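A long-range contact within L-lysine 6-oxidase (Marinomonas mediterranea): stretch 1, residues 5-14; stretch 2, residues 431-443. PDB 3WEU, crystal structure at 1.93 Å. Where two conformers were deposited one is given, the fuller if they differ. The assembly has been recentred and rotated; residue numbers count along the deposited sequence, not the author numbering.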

# COMPACT_ATOMS: atom_id res chain seq x y z
N VAL A 5 -19.63 -8.96 46.63
CA VAL A 5 -18.69 -9.71 45.79
C VAL A 5 -17.41 -8.88 45.67
O VAL A 5 -17.44 -7.64 45.55
CB VAL A 5 -19.31 -9.92 44.43
CG1 VAL A 5 -18.33 -10.49 43.40
CG2 VAL A 5 -20.58 -10.78 44.55
N HIS A 6 -16.29 -9.55 45.80
CA HIS A 6 -15.00 -8.92 45.59
C HIS A 6 -14.12 -9.77 44.67
O HIS A 6 -14.13 -11.02 44.77
CB HIS A 6 -14.29 -8.65 46.88
CG HIS A 6 -15.04 -7.72 47.78
ND1 HIS A 6 -15.12 -6.37 47.55
CD2 HIS A 6 -15.74 -7.96 48.93
CE1 HIS A 6 -15.89 -5.81 48.47
NE2 HIS A 6 -16.26 -6.76 49.33
N PRO A 7 -13.30 -9.13 43.85
CA PRO A 7 -13.18 -7.66 43.73
C PRO A 7 -14.45 -7.02 43.06
O PRO A 7 -15.17 -7.66 42.32
CB PRO A 7 -12.02 -7.49 42.73
CG PRO A 7 -12.07 -8.71 41.88
CD PRO A 7 -12.41 -9.83 42.89
N SER A 8 -14.67 -5.74 43.32
CA SER A 8 -15.75 -5.00 42.62
C SER A 8 -15.52 -4.87 41.11
O SER A 8 -16.51 -4.86 40.30
CB SER A 8 -15.90 -3.63 43.30
OG SER A 8 -14.79 -2.83 43.03
N ILE A 9 -14.27 -4.78 40.68
CA ILE A 9 -13.95 -4.75 39.30
C ILE A 9 -12.83 -5.77 39.08
O ILE A 9 -11.71 -5.52 39.42
CB ILE A 9 -13.53 -3.36 38.79
CG1 ILE A 9 -14.65 -2.31 38.98
CG2 ILE A 9 -13.22 -3.45 37.31
CD1 ILE A 9 -14.25 -0.84 38.74
N GLY A 10 -13.15 -6.92 38.49
CA GLY A 10 -12.14 -7.94 38.26
C GLY A 10 -11.28 -7.63 37.04
O GLY A 10 -11.70 -6.89 36.15
N VAL A 11 -10.09 -8.21 37.00
CA VAL A 11 -9.20 -8.01 35.92
C VAL A 11 -8.60 -9.29 35.47
O VAL A 11 -7.97 -9.95 36.26
CB VAL A 11 -8.08 -7.02 36.33
CG1 VAL A 11 -7.01 -6.91 35.23
CG2 VAL A 11 -8.70 -5.66 36.66
N ALA A 12 -8.78 -9.64 34.21
CA ALA A 12 -8.16 -10.79 33.60
C ALA A 12 -7.29 -10.27 32.47
O ALA A 12 -7.48 -9.13 31.98
CB ALA A 12 -9.21 -11.74 33.04
N ARG A 13 -6.38 -11.12 32.00
CA ARG A 13 -5.54 -10.72 30.90
C ARG A 13 -5.43 -11.78 29.84
O ARG A 13 -5.35 -12.98 30.13
CB ARG A 13 -4.17 -10.29 31.41
CG ARG A 13 -4.32 -9.23 32.48
CD ARG A 13 -3.03 -8.54 32.88
NE ARG A 13 -3.07 -7.28 32.19
CZ ARG A 13 -3.46 -6.12 32.70
NH1 ARG A 13 -3.79 -5.99 33.97
NH2 ARG A 13 -3.50 -5.08 31.90
N LEU A 14 -5.43 -11.31 28.62
CA LEU A 14 -5.38 -12.16 27.46
C LEU A 14 -4.17 -13.08 27.46
O LEU A 14 -3.08 -12.71 27.93
CB LEU A 14 -5.24 -11.27 26.19
CG LEU A 14 -6.33 -10.29 25.88
CD1 LEU A 14 -5.94 -9.55 24.62
CD2 LEU A 14 -7.68 -11.04 25.72
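Stretch 2, residues 431-443: VSDMDTASIGNCV

Stretch 2 enters as a loop, becomes helical from Asp433, and leaves through a type I turn from Ile439 to Cys442. The helix runs roughly along strand 9-13, in the same general direction; their axes cross at 37° and approach to 7.2 Å. The backbones come closest just before the strand, where a cis peptide bond precedes Pro7 and the CA atoms of Pro7 and Asp435 lie 4.4 Å apart. The ring of Pro7 is compact enough to nestle against the helix, CB lying 3.3 Å from the backbone atom Met434 O and 3.6 Å from the side-chain atom Ser438 OG. Asp435 reaches past it: OD1 accepts from His6 ND1 (2.7 Å) and from Ser8 N (2.8 Å), so one carboxylate oxygen gathers the bend. Ser432, which caps the helix by accepting from Met434 N, lays its CB over one face of the His6 ring, 4.2 Å from the centroid, while flexible Met434 brings CE to 3.8 Å from His6 CB. Farther on, small Ser438 fits close to the strand and donates from OG to Ile9 O (2.7 Å). Water 1 fills a gap, linking Ile9 N to Asp435 O. Branched Val11 then projects CG2 among Ser438 CB (4.0 Å), Ile439 CG2 (4.1 Å) and Cys442 SG (3.8 Å), an apolar fit extended by Ile9 CG2 against Ile439 CG2 (3.7 Å).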

# COMPACT_ATOMS: atom_id res chain seq x y z
N VAL A 431 -12.06 0.69 52.01
CA VAL A 431 -12.00 0.10 50.69
C VAL A 431 -11.37 -1.25 50.96
O VAL A 431 -10.33 -1.35 51.60
CB VAL A 431 -11.05 0.91 49.76
CG1 VAL A 431 -10.92 0.26 48.44
CG2 VAL A 431 -11.62 2.32 49.58
N SER A 432 -11.99 -2.31 50.50
CA SER A 432 -11.42 -3.64 50.64
C SER A 432 -10.10 -3.75 49.90
O SER A 432 -9.99 -3.30 48.78
CB SER A 432 -12.43 -4.65 50.04
OG SER A 432 -11.84 -5.92 49.89
N ASP A 433 -9.13 -4.46 50.47
CA ASP A 433 -7.93 -4.85 49.72
C ASP A 433 -8.14 -5.62 48.47
O ASP A 433 -7.38 -5.51 47.51
CB ASP A 433 -7.02 -5.71 50.60
CG ASP A 433 -6.33 -4.91 51.65
OD1 ASP A 433 -6.32 -3.64 51.57
OD2 ASP A 433 -5.75 -5.56 52.55
N MET A 434 -9.19 -6.44 48.45
CA MET A 434 -9.46 -7.22 47.23
C MET A 434 -9.92 -6.33 46.06
O MET A 434 -9.59 -6.59 44.85
CB MET A 434 -10.55 -8.23 47.55
CG MET A 434 -10.14 -9.20 48.65
SD MET A 434 -11.55 -10.38 48.87
CE MET A 434 -11.43 -11.08 47.27
N ASP A 435 -10.49 -5.18 46.43
CA ASP A 435 -10.93 -4.25 45.42
C ASP A 435 -9.75 -3.44 44.87
O ASP A 435 -9.77 -3.07 43.71
CB ASP A 435 -11.95 -3.28 45.97
CG ASP A 435 -13.31 -3.91 46.21
OD1 ASP A 435 -13.54 -5.07 45.76
OD2 ASP A 435 -14.15 -3.19 46.86
N THR A 436 -8.76 -3.17 45.69
CA THR A 436 -7.61 -2.41 45.16
C THR A 436 -6.67 -3.30 44.35
O THR A 436 -5.99 -2.80 43.43
CB THR A 436 -6.88 -1.69 46.30
OG1 THR A 436 -6.32 -2.64 47.20
CG2 THR A 436 -7.82 -0.78 47.02
N ALA A 437 -6.62 -4.61 44.67
CA ALA A 437 -5.63 -5.49 44.09
C ALA A 437 -5.88 -5.79 42.65
O ALA A 437 -4.97 -6.22 41.99
CB ALA A 437 -5.54 -6.80 44.83
N SER A 438 -7.11 -5.62 42.17
CA SER A 438 -7.38 -5.89 40.78
C SER A 438 -7.00 -4.66 39.97
O SER A 438 -6.04 -4.67 39.16
CB SER A 438 -8.86 -6.23 40.58
OG SER A 438 -9.66 -5.26 41.23
N ILE A 439 -7.76 -3.59 40.18
CA ILE A 439 -7.61 -2.39 39.37
C ILE A 439 -6.39 -1.55 39.73
O ILE A 439 -6.00 -0.70 38.96
CB ILE A 439 -8.87 -1.55 39.34
CG1 ILE A 439 -9.34 -1.21 40.72
CG2 ILE A 439 -9.96 -2.30 38.59
CD1 ILE A 439 -10.36 -0.07 40.67
N GLY A 440 -5.77 -1.81 40.87
CA GLY A 440 -4.51 -1.14 41.22
C GLY A 440 -3.39 -1.60 40.31
O GLY A 440 -2.37 -0.89 40.19
N ASN A 441 -3.62 -2.72 39.61
CA ASN A 441 -2.69 -3.17 38.56
C ASN A 441 -2.99 -2.69 37.15
O ASN A 441 -2.38 -3.18 36.21
CB ASN A 441 -2.59 -4.68 38.67
CG ASN A 441 -1.93 -5.09 39.96
OD1 ASN A 441 -0.88 -4.56 40.29
ND2 ASN A 441 -2.53 -6.00 40.69
N CYS A 442 -3.96 -1.77 37.02
CA CYS A 442 -4.28 -1.14 35.74
C CYS A 442 -3.90 0.34 35.75
O CYS A 442 -3.77 0.99 36.82
CB CYS A 442 -5.77 -1.18 35.52
SG CYS A 442 -6.49 -2.87 35.37
N VAL A 443 -3.66 0.83 34.57
CA VAL A 443 -3.27 2.21 34.36
C VAL A 443 -4.42 3.16 34.79
O VAL A 443 -5.57 2.98 34.40
CB VAL A 443 -2.90 2.45 32.85
CG1 VAL A 443 -2.88 3.96 32.53
CG2 VAL A 443 -1.53 1.84 32.57
O HOH W 1 -12.11 -3.62 42.13